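Local coordinates for protein putative O-acetylhomoserine (Thiol)-lyase (Campylobacter jejuni, PDB 4OC9) that probably catalyses the pyridoxal-phosphate-dependent replacement of the acetoxy group of O-acetylhomoserine by a thiol or sulfide, a step of methionine biosynthesis, at residues R355-T360 and S374-P379; Q361-A366 and A416-A421; N145-F150 and D233-F238. All blocks are in the same frame, centred on the assembly; numbering follows the deposited sequence. Where two conformers were deposited one is given.

How the contacts relate
Contacts 1 and 2 lie in one region, their centres 7 Å apart, around the five-stranded sheet of the C-terminal part of the chain. Their segments alternate along the sequence, in the order 355-360, 361-366, 374-379, 416-421. Contact 1 lays helix 350-359 on the sheet, and contact 2 ties the turn after that helix to the last one, 411-422. Backbone bonds between Leu364 and both Ser374 and Ile376 join them, and together they build the C-terminal domain against the second subunit. Contact 3 comes earlier in the chain, on the seven-stranded sheet of the large domain, as in fold type I PLP enzymes, its centre 42 Å from contact 1 and 46 Å from contact 2.

Contact 1 (R355-T360 and S374-P379); sequences RICDKT and SLIIHP
Ile376 carries this contact, its branches touching three side chains of segment 355-360. The tip, CD1, lies 3.9 Å from Ile356 CG2, the two side chains crossing at about a right angle, and 4.1 Å from Cys357 SG. CG1, anti to the backbone N (chi1 -179°), is directed at Cys357 SG, and an extended chi2 (170°) carries CD1 on to Ile356. The other branch, CG2, meets Thr360 OG1 tip to tip at 3.8 Å, a van der Waals touch to a methyl group; the hydroxyl has its hydrogen bond with Phe363 O. No hydrogen bond crosses between the segments: branched isoleucines and a slim, weakly polar cysteine suit an apolar interface, and Cys357 SG also rests 4.3 Å from His378 CB. The arrangement is an alpha/beta layer of the C-terminal domain of a fold type I PLP enzyme, with helix 355-359 running roughly antiparallel to strand 375-377, their axes 8.7 Å apart at closest and 148° between directions. Strand 375-377 is held in the sheet by backbone bonds from Ile376 to Leu364 and Ala366, and from Ile377 to Arg403. His378 NE2 bonds to Lys399 O, while Leu38 of the second subunit packs against Cys357 and His378.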
loop_
_atom_site.group_PDB
_atom_site.type_symbol
_atom_site.label_atom_id
_atom_site.label_comp_id
_atom_site.label_asym_id
_atom_site.label_seq_id
_atom_site.Cartn_x
_atom_site.Cartn_y
_atom_site.Cartn_z
ATOM N N ARG D 355 25.288 -28.858 -5.100
ATOM C CA ARG D 355 24.152 -29.799 -5.222
ATOM C C ARG D 355 23.097 -29.486 -4.194
ATOM O O ARG D 355 21.912 -29.592 -4.474
ATOM C CB ARG D 355 24.527 -31.281 -5.103
ATOM C CG ARG D 355 25.278 -31.851 -6.289
ATOM C CD ARG D 355 25.420 -33.372 -6.207
ATOM N NE ARG D 355 26.077 -33.826 -4.976
ATOM C CZ ARG D 355 27.400 -33.871 -4.781
ATOM N NH1 ARG D 355 28.241 -33.431 -5.706
ATOM N NH2 ARG D 355 27.889 -34.307 -3.628
ATOM N N ILE D 356 23.546 -29.147 -2.996
ATOM C CA ILE D 356 22.657 -28.810 -1.910
ATOM C C ILE D 356 21.803 -27.623 -2.305
ATOM O O ILE D 356 20.579 -27.688 -2.198
ATOM C CB ILE D 356 23.435 -28.510 -0.619
ATOM C CG1 ILE D 356 24.104 -29.788 -0.090
ATOM C CG2 ILE D 356 22.486 -28.022 0.464
ATOM C CD1 ILE D 356 25.016 -29.566 1.084
ATOM N N CYS D 357 22.429 -26.538 -2.729
ATOM C CA CYS D 357 21.677 -25.344 -3.155
ATOM C C CYS D 357 20.683 -25.630 -4.280
ATOM O O CYS D 357 19.601 -25.058 -4.307
ATOM C CB CYS D 357 22.582 -24.249 -3.641
ATOM S SG CYS D 357 23.621 -23.564 -2.380
ATOM N N ASP D 358 21.025 -26.557 -5.168
ATOM C CA ASP D 358 20.149 -26.918 -6.269
ATOM C C ASP D 358 19.052 -27.965 -5.920
ATOM O O ASP D 358 18.109 -28.157 -6.697
ATOM C CB ASP D 358 21.010 -27.397 -7.465
ATOM C CG ASP D 358 21.940 -26.268 -8.059
ATOM O OD1 ASP D 358 21.839 -25.072 -7.706
ATOM O OD2 ASP D 358 22.783 -26.576 -8.921
ATOM N N LYS D 359 19.155 -28.587 -4.742
ATOM C CA LYS D 359 18.193 -29.621 -4.303
ATOM C C LYS D 359 17.138 -29.280 -3.286
ATOM O O LYS D 359 16.181 -30.046 -3.132
ATOM C CB LYS D 359 18.838 -30.603 -3.338
ATOM C CG LYS D 359 18.244 -31.972 -3.477
ATOM C CD LYS D 359 18.909 -32.787 -4.580
ATOM C CE LYS D 359 18.291 -34.209 -4.676
ATOM N NZ LYS D 359 16.979 -34.168 -5.360
ATOM N N THR D 360 17.408 -28.283 -2.455
ATOM C CA THR D 360 16.450 -27.920 -1.426
ATOM C C THR D 360 15.140 -27.490 -2.014
ATOM O O THR D 360 15.112 -26.860 -3.046
ATOM C CB THR D 360 16.923 -26.822 -0.480
ATOM O OG1 THR D 360 17.321 -25.687 -1.241
ATOM C CG2 THR D 360 18.072 -27.290 0.385
ATOM N N SER D 374 12.441 -20.055 4.906
ATOM C CA SER D 374 13.850 -20.393 5.007
ATOM C C SER D 374 14.578 -20.134 3.696
ATOM O O SER D 374 14.046 -20.427 2.644
ATOM C CB SER D 374 14.061 -21.830 5.468
ATOM O OG SER D 374 13.555 -21.981 6.775
ATOM N N LEU D 375 15.794 -19.625 3.794
ATOM C CA LEU D 375 16.590 -19.314 2.618
ATOM C C LEU D 375 17.996 -19.915 2.639
ATOM O O LEU D 375 18.575 -20.213 3.700
ATOM C CB LEU D 375 16.776 -17.805 2.519
ATOM C CG LEU D 375 15.516 -16.956 2.643
ATOM C CD1 LEU D 375 15.881 -15.493 2.576
ATOM C CD2 LEU D 375 14.484 -17.304 1.588
ATOM N N ILE D 376 18.551 -20.077 1.444
ATOM C CA ILE D 376 19.887 -20.659 1.299
ATOM C C ILE D 376 20.688 -19.972 0.231
ATOM O O ILE D 376 20.135 -19.499 -0.737
ATOM C CB ILE D 376 19.781 -22.173 1.003
ATOM C CG1 ILE D 376 21.176 -22.803 0.879
ATOM C CG2 ILE D 376 18.982 -22.441 -0.257
ATOM C CD1 ILE D 376 21.199 -24.326 0.834
ATOM N N ILE D 377 21.990 -19.926 0.432
ATOM C CA ILE D 377 22.921 -19.327 -0.501
ATOM C C ILE D 377 24.369 -19.788 -0.288
ATOM O O ILE D 377 24.716 -20.273 0.770
ATOM C CB ILE D 377 22.925 -17.818 -0.366
ATOM C CG1 ILE D 377 23.404 -17.271 -1.748
ATOM C CG2 ILE D 377 23.671 -17.439 0.958
ATOM C CD1 ILE D 377 22.774 -15.954 -2.057
ATOM N N HIS D 378 25.182 -19.657 -1.339
ATOM C CA HIS D 378 26.623 -20.005 -1.352
ATOM C C HIS D 378 27.416 -18.688 -1.464
ATOM O O HIS D 378 27.679 -18.228 -2.575
ATOM C CB HIS D 378 26.933 -20.853 -2.576
ATOM C CG HIS D 378 28.365 -21.264 -2.668
ATOM N ND1 HIS D 378 29.354 -20.428 -3.141
ATOM C CD2 HIS D 378 28.967 -22.448 -2.388
ATOM C CE1 HIS D 378 30.508 -21.071 -3.130
ATOM N NE2 HIS D 378 30.304 -22.297 -2.669
ATOM N N PRO D 379 27.807 -18.086 -0.329
ATOM C CA PRO D 379 28.534 -16.794 -0.247
ATOM C C PRO D 379 29.736 -16.484 -1.135
ATOM O O PRO D 379 29.843 -15.367 -1.663
ATOM C CB PRO D 379 28.991 -16.745 1.214
ATOM C CG PRO D 379 27.970 -17.536 1.928
ATOM C CD PRO D 379 27.622 -18.671 1.005
#

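Contact 2 (Q361-A366 and A416-A421); sequences QLFLLA and ADLKQA
Asp417 turns its carboxylate out toward Gln361, Leu362 and Phe363 because CG stands anti to the backbone N (chi1 -177°), while Phe363 CG, anti to its carbonyl carbon, carries the ring to the flank of the same helix, onto Leu418. Three successive backbone N-H groups then grip the acid. Gln361 N meets OD1 of Asp417 at 2.7 Å, on the syn lone pair, with a nearly straight bond of 167°. OD2 of Asp417 takes the other two: Leu362 N at 2.8 Å from well above the carboxylate plane, and Phe363 N at 3.1 Å nearly along the C-O axis, both from the same face. Aspartate suits the place, being short enough to stay close to its helix and offering two oxygens for several donors. In this C-terminal domain the bonds fasten the turn leading into strand 364-365, outermost of the sheet within this chain, to helix 411-422; the second subunit bonds to Leu365, and Leu418 packs on Val303 of the long helix 276-309. Gln420, one helical turn on, steadies the carboxylate: its NE2 donates to Asp417 OD1 at 3.1 Å and also to Lys359 O. Beside this polar cluster, the ring and carboxylate planes are only 16° apart, with OD2 at the ring edge. Leu418 CD2 sits over one face of the Phe363 ring, 4.1 Å from the centroid, in a CH-pi contact, and Leu418 CG comes tightly to Phe363 CE1 at 3.4 Å. A leucine's forked end suits such a flat surface. Phe363 also touches Leu414 of the same helix.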
loop_
_atom_site.group_PDB
_atom_site.type_symbol
_atom_site.label_atom_id
_atom_site.label_comp_id
_atom_site.label_asym_id
_atom_site.label_seq_id
_atom_site.Cartn_x
_atom_site.Cartn_y
_atom_site.Cartn_z
ATOM N N GLN D 361 14.050 -27.874 -1.350
ATOM C CA GLN D 361 12.677 -27.528 -1.765
ATOM C C GLN D 361 11.992 -26.476 -0.840
ATOM O O GLN D 361 11.103 -25.767 -1.284
ATOM C CB GLN D 361 11.787 -28.775 -1.866
ATOM C CG GLN D 361 12.340 -29.825 -2.815
ATOM C CD GLN D 361 12.474 -29.325 -4.251
ATOM O OE1 GLN D 361 11.600 -28.610 -4.761
ATOM N NE2 GLN D 361 13.545 -29.740 -4.935
ATOM N N LEU D 362 12.370 -26.412 0.437
ATOM C CA LEU D 362 11.816 -25.443 1.396
ATOM C C LEU D 362 12.785 -24.288 1.562
ATOM O O LEU D 362 12.357 -23.146 1.680
ATOM C CB LEU D 362 11.478 -26.058 2.749
ATOM C CG LEU D 362 10.360 -27.084 2.729
ATOM C CD1 LEU D 362 10.158 -27.603 4.143
ATOM C CD2 LEU D 362 9.071 -26.463 2.184
ATOM N N PHE D 363 14.071 -24.586 1.663
ATOM C CA PHE D 363 15.055 -23.543 1.743
ATOM C C PHE D 363 15.080 -23.002 0.319
ATOM O O PHE D 363 15.334 -23.733 -0.641
ATOM C CB PHE D 363 16.399 -24.052 2.188
ATOM C CG PHE D 363 16.467 -24.359 3.653
ATOM C CD1 PHE D 363 16.008 -25.562 4.167
ATOM C CD2 PHE D 363 17.046 -23.454 4.519
ATOM C CE1 PHE D 363 16.123 -25.842 5.518
ATOM C CE2 PHE D 363 17.121 -23.729 5.863
ATOM C CZ PHE D 363 16.638 -24.922 6.362
ATOM N N LEU D 364 14.750 -21.723 0.182
ATOM C CA LEU D 364 14.713 -21.091 -1.106
ATOM C C LEU D 364 16.042 -20.449 -1.440
ATOM O O LEU D 364 16.578 -19.650 -0.669
ATOM C CB LEU D 364 13.623 -20.016 -1.113
ATOM C CG LEU D 364 12.226 -20.490 -0.757
ATOM C CD1 LEU D 364 11.257 -19.344 -0.713
ATOM C CD2 LEU D 364 11.740 -21.536 -1.737
ATOM N N LEU D 365 16.577 -20.801 -2.606
ATOM C CA LEU D 365 17.833 -20.260 -3.066
ATOM C C LEU D 365 17.563 -18.790 -3.368
ATOM O O LEU D 365 16.908 -18.458 -4.351
ATOM C CB LEU D 365 18.308 -20.968 -4.326
ATOM C CG LEU D 365 19.612 -20.424 -4.906
ATOM C CD1 LEU D 365 20.727 -20.511 -3.875
ATOM C CD2 LEU D 365 19.985 -21.216 -6.138
ATOM N N ALA D 366 18.095 -17.927 -2.510
ATOM C CA ALA D 366 17.919 -16.511 -2.625
ATOM C C ALA D 366 18.930 -15.742 -1.778
ATOM O O ALA D 366 19.635 -16.307 -0.938
ATOM C CB ALA D 366 16.539 -16.175 -2.164
ATOM N N ALA D 416 14.245 -32.411 7.278
ATOM C CA ALA D 416 14.039 -33.375 6.206
ATOM C C ALA D 416 14.454 -32.815 4.832
ATOM O O ALA D 416 14.998 -33.542 4.002
ATOM C CB ALA D 416 12.581 -33.820 6.153
ATOM N N ASP D 417 14.161 -31.547 4.577
ATOM C CA ASP D 417 14.507 -30.937 3.292
ATOM C C ASP D 417 16.044 -30.880 3.189
ATOM O O ASP D 417 16.615 -31.177 2.141
ATOM C CB ASP D 417 13.889 -29.535 3.185
ATOM C CG ASP D 417 14.148 -28.879 1.843
ATOM O OD1 ASP D 417 14.044 -29.551 0.791
ATOM O OD2 ASP D 417 14.442 -27.659 1.817
ATOM N N LEU D 418 16.713 -30.457 4.254
ATOM C CA LEU D 418 18.196 -30.390 4.240
ATOM C C LEU D 418 18.804 -31.755 4.162
ATOM O O LEU D 418 19.801 -31.965 3.496
ATOM C CB LEU D 418 18.734 -29.746 5.473
ATOM C CG LEU D 418 18.562 -28.277 5.631
ATOM C CD1 LEU D 418 19.024 -27.872 7.005
ATOM C CD2 LEU D 418 19.374 -27.562 4.560
ATOM N N LYS D 419 18.159 -32.707 4.811
ATOM C CA LYS D 419 18.671 -34.040 4.795
ATOM C C LYS D 419 18.731 -34.579 3.372
ATOM O O LYS D 419 19.758 -35.109 2.947
ATOM C CB LYS D 419 17.797 -34.970 5.641
ATOM C CG LYS D 419 18.360 -36.372 5.822
ATOM C CD LYS D 419 17.437 -37.230 6.673
ATOM C CE LYS D 419 18.102 -38.503 7.166
ATOM N NZ LYS D 419 18.568 -39.438 6.125
ATOM N N GLN D 420 17.623 -34.501 2.661
ATOM C CA GLN D 420 17.596 -35.050 1.295
ATOM C C GLN D 420 18.564 -34.309 0.382
ATOM O O GLN D 420 19.176 -34.921 -0.490
ATOM C CB GLN D 420 16.146 -35.184 0.747
ATOM C CG GLN D 420 15.362 -33.888 0.531
ATOM C CD GLN D 420 15.794 -33.103 -0.702
ATOM O OE1 GLN D 420 16.148 -33.683 -1.729
ATOM N NE2 GLN D 420 15.673 -31.787 -0.637
ATOM N N ALA D 421 18.735 -33.013 0.597
ATOM C CA ALA D 421 19.643 -32.234 -0.255
ATOM C C ALA D 421 21.091 -32.625 0.006
ATOM O O ALA D 421 21.871 -32.867 -0.923
ATOM C CB ALA D 421 19.430 -30.768 -0.035
#

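Contact 3 (N145-F150 and D233-F238); sequences NTKAIF and DRYKAF
Lys147 and Arg234 cross obliquely, each reaching past the other to a backbone carbonyl on the opposite segment. The lysine, bent at chi2 (-54°) and then extended, is long enough to bring NZ within 2.6 Å of Arg234 O, in the carbonyl plane and on a lone pair. Its methylenes run close by, with Lys147 CD 3.8 Å from Arg234 CG. In return, the Arg234 side chain is extended through chi1 and chi2 and bends at chi3, and NH1 donates to Thr146 O at 2.9 Å. That bond is bent, 133° at the hydrogen, and the oxygen sits 31° out of the guanidinium plane. The same NH1 also reaches Asp143 O, while NH2 bonds to His174 O, so a long arginine with several N-H groups suits a place lined with carbonyls. Tyr235 comes in edge first: Lys147 O lies near the plane of its ring, and OH meets that oxygen at a very short 2.5 Å, a length not to be pressed at this resolution. These bonds form at the N-terminal start of strand 146-152 in the seven-stranded sheet, the large-domain core of fold type I PLP enzymes. Tyrosine suits its place because a rigid ring holds out a hydroxyl that gives one bond to Lys147 O and takes another from Val177 N, linking the beginnings of parallel strands 146-152 and 177-181. Arg234 CG lies above one face of the Tyr235 ring, toward its rim. Lys147 NZ and Arg234 NH1 stand 5.3 Å apart; their like charges would repel, a cost the carbonyl oxygens around them probably offset.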
loop_
_atom_site.group_PDB
_atom_site.type_symbol
_atom_site.label_atom_id
_atom_site.label_comp_id
_atom_site.label_asym_id
_atom_site.label_seq_id
_atom_site.Cartn_x
_atom_site.Cartn_y
_atom_site.Cartn_z
ATOM N N ASN D 145 42.382 11.170 13.450
ATOM C CA ASN D 145 41.470 11.332 12.312
ATOM C C ASN D 145 40.417 10.212 12.215
ATOM O O ASN D 145 39.519 10.263 11.365
ATOM C CB ASN D 145 42.248 11.419 11.012
ATOM C CG ASN D 145 43.110 12.657 10.939
ATOM O OD1 ASN D 145 42.747 13.730 11.452
ATOM N ND2 ASN D 145 44.242 12.530 10.260
ATOM N N THR D 146 40.548 9.214 13.082
ATOM C CA THR D 146 39.630 8.093 13.134
ATOM C C THR D 146 38.347 8.610 13.758
ATOM O O THR D 146 38.314 8.988 14.942
ATOM C CB THR D 146 40.193 6.931 13.963
ATOM O OG1 THR D 146 41.426 6.476 13.386
ATOM C CG2 THR D 146 39.177 5.769 13.997
ATOM N N LYS D 147 37.269 8.591 12.984
ATOM C CA LYS D 147 35.973 9.100 13.485
ATOM C C LYS D 147 34.913 8.066 13.910
ATOM O O LYS D 147 33.904 8.426 14.519
ATOM C CB LYS D 147 35.359 9.967 12.405
ATOM C CG LYS D 147 36.300 11.025 11.893
ATOM C CD LYS D 147 36.858 11.891 13.001
ATOM C CE LYS D 147 37.641 13.043 12.403
ATOM N NZ LYS D 147 38.296 13.792 13.492
ATOM N N ALA D 148 35.125 6.797 13.563
ATOM C CA ALA D 148 34.163 5.765 13.930
ATOM C C ALA D 148 34.780 4.370 13.957
ATOM O O ALA D 148 35.760 4.081 13.255
ATOM C CB ALA D 148 32.976 5.785 12.981
ATOM N N ILE D 149 34.206 3.541 14.820
ATOM C CA ILE D 149 34.602 2.140 15.019
ATOM C C ILE D 149 33.325 1.344 14.704
ATOM O O ILE D 149 32.342 1.420 15.455
ATOM C CB ILE D 149 35.107 1.888 16.426
ATOM C CG1 ILE D 149 36.408 2.692 16.645
ATOM C CG2 ILE D 149 35.364 0.411 16.591
ATOM C CD1 ILE D 149 36.981 2.631 18.046
ATOM N N PHE D 150 33.353 0.634 13.569
ATOM C CA PHE D 150 32.213 -0.112 13.090
ATOM C C PHE D 150 32.346 -1.604 13.157
ATOM O O PHE D 150 33.364 -2.153 12.751
ATOM C CB PHE D 150 31.966 0.258 11.632
ATOM C CG PHE D 150 30.693 -0.315 11.070
ATOM C CD1 PHE D 150 30.667 -1.583 10.518
ATOM C CD2 PHE D 150 29.523 0.429 11.086
ATOM C CE1 PHE D 150 29.495 -2.110 10.025
ATOM C CE2 PHE D 150 28.346 -0.102 10.588
ATOM C CZ PHE D 150 28.336 -1.375 10.063
ATOM N N ASP D 233 37.076 17.729 20.123
ATOM C CA ASP D 233 37.911 18.140 18.994
ATOM C C ASP D 233 37.908 17.152 17.834
ATOM O O ASP D 233 38.286 17.485 16.711
ATOM C CB ASP D 233 39.372 18.303 19.447
ATOM C CG ASP D 233 39.568 19.402 20.481
ATOM O OD1 ASP D 233 38.602 20.153 20.775
ATOM O OD2 ASP D 233 40.717 19.516 20.983
ATOM N N ARG D 234 37.529 15.917 18.113
ATOM C CA ARG D 234 37.506 14.911 17.072
ATOM C C ARG D 234 36.290 15.115 16.130
ATOM O O ARG D 234 36.336 14.697 14.967
ATOM C CB ARG D 234 37.474 13.532 17.714
ATOM C CG ARG D 234 37.626 12.406 16.723
ATOM C CD ARG D 234 37.572 11.048 17.401
ATOM N NE ARG D 234 38.644 10.818 18.375
ATOM C CZ ARG D 234 39.862 10.346 18.080
ATOM N NH1 ARG D 234 40.237 10.093 16.824
ATOM N NH2 ARG D 234 40.732 10.156 19.056
ATOM N N TYR D 235 35.248 15.808 16.611
ATOM C CA TYR D 235 34.054 16.042 15.805
ATOM C C TYR D 235 33.698 17.520 15.635
ATOM O O TYR D 235 32.779 18.048 16.277
ATOM C CB TYR D 235 32.867 15.256 16.373
ATOM C CG TYR D 235 33.173 13.793 16.452
ATOM C CD1 TYR D 235 33.215 13.009 15.296
ATOM C CD2 TYR D 235 33.428 13.173 17.679
ATOM C CE1 TYR D 235 33.509 11.664 15.354
ATOM C CE2 TYR D 235 33.739 11.834 17.745
ATOM C CZ TYR D 235 33.779 11.083 16.576
ATOM O OH TYR D 235 34.063 9.724 16.629
ATOM N N LYS D 236 34.397 18.180 14.721
ATOM C CA LYS D 236 34.138 19.610 14.465
ATOM C C LYS D 236 32.796 19.940 13.804
ATOM O O LYS D 236 32.223 20.988 14.100
ATOM C CB LYS D 236 35.339 20.280 13.815
ATOM C CG LYS D 236 36.454 20.322 14.848
ATOM C CD LYS D 236 37.771 20.871 14.382
ATOM C CE LYS D 236 38.765 20.656 15.517
ATOM N NZ LYS D 236 40.178 20.951 15.168
ATOM N N ALA D 237 32.248 19.018 13.011
ATOM C CA ALA D 237 30.955 19.256 12.364
ATOM C C ALA D 237 29.878 19.531 13.414
ATOM O O ALA D 237 28.929 20.263 13.160
ATOM C CB ALA D 237 30.574 18.076 11.511
ATOM N N PHE D 238 30.037 18.988 14.609
ATOM C CA PHE D 238 29.061 19.201 15.696
ATOM C C PHE D 238 29.431 20.345 16.659
ATOM O O PHE D 238 28.744 20.591 17.654
ATOM C CB PHE D 238 28.890 17.897 16.509
ATOM C CG PHE D 238 28.319 16.760 15.716
ATOM C CD1 PHE D 238 26.940 16.598 15.616
ATOM C CD2 PHE D 238 29.139 15.872 15.049
ATOM C CE1 PHE D 238 26.392 15.562 14.874
ATOM C CE2 PHE D 238 28.594 14.835 14.296
ATOM C CZ PHE D 238 27.227 14.677 14.213
#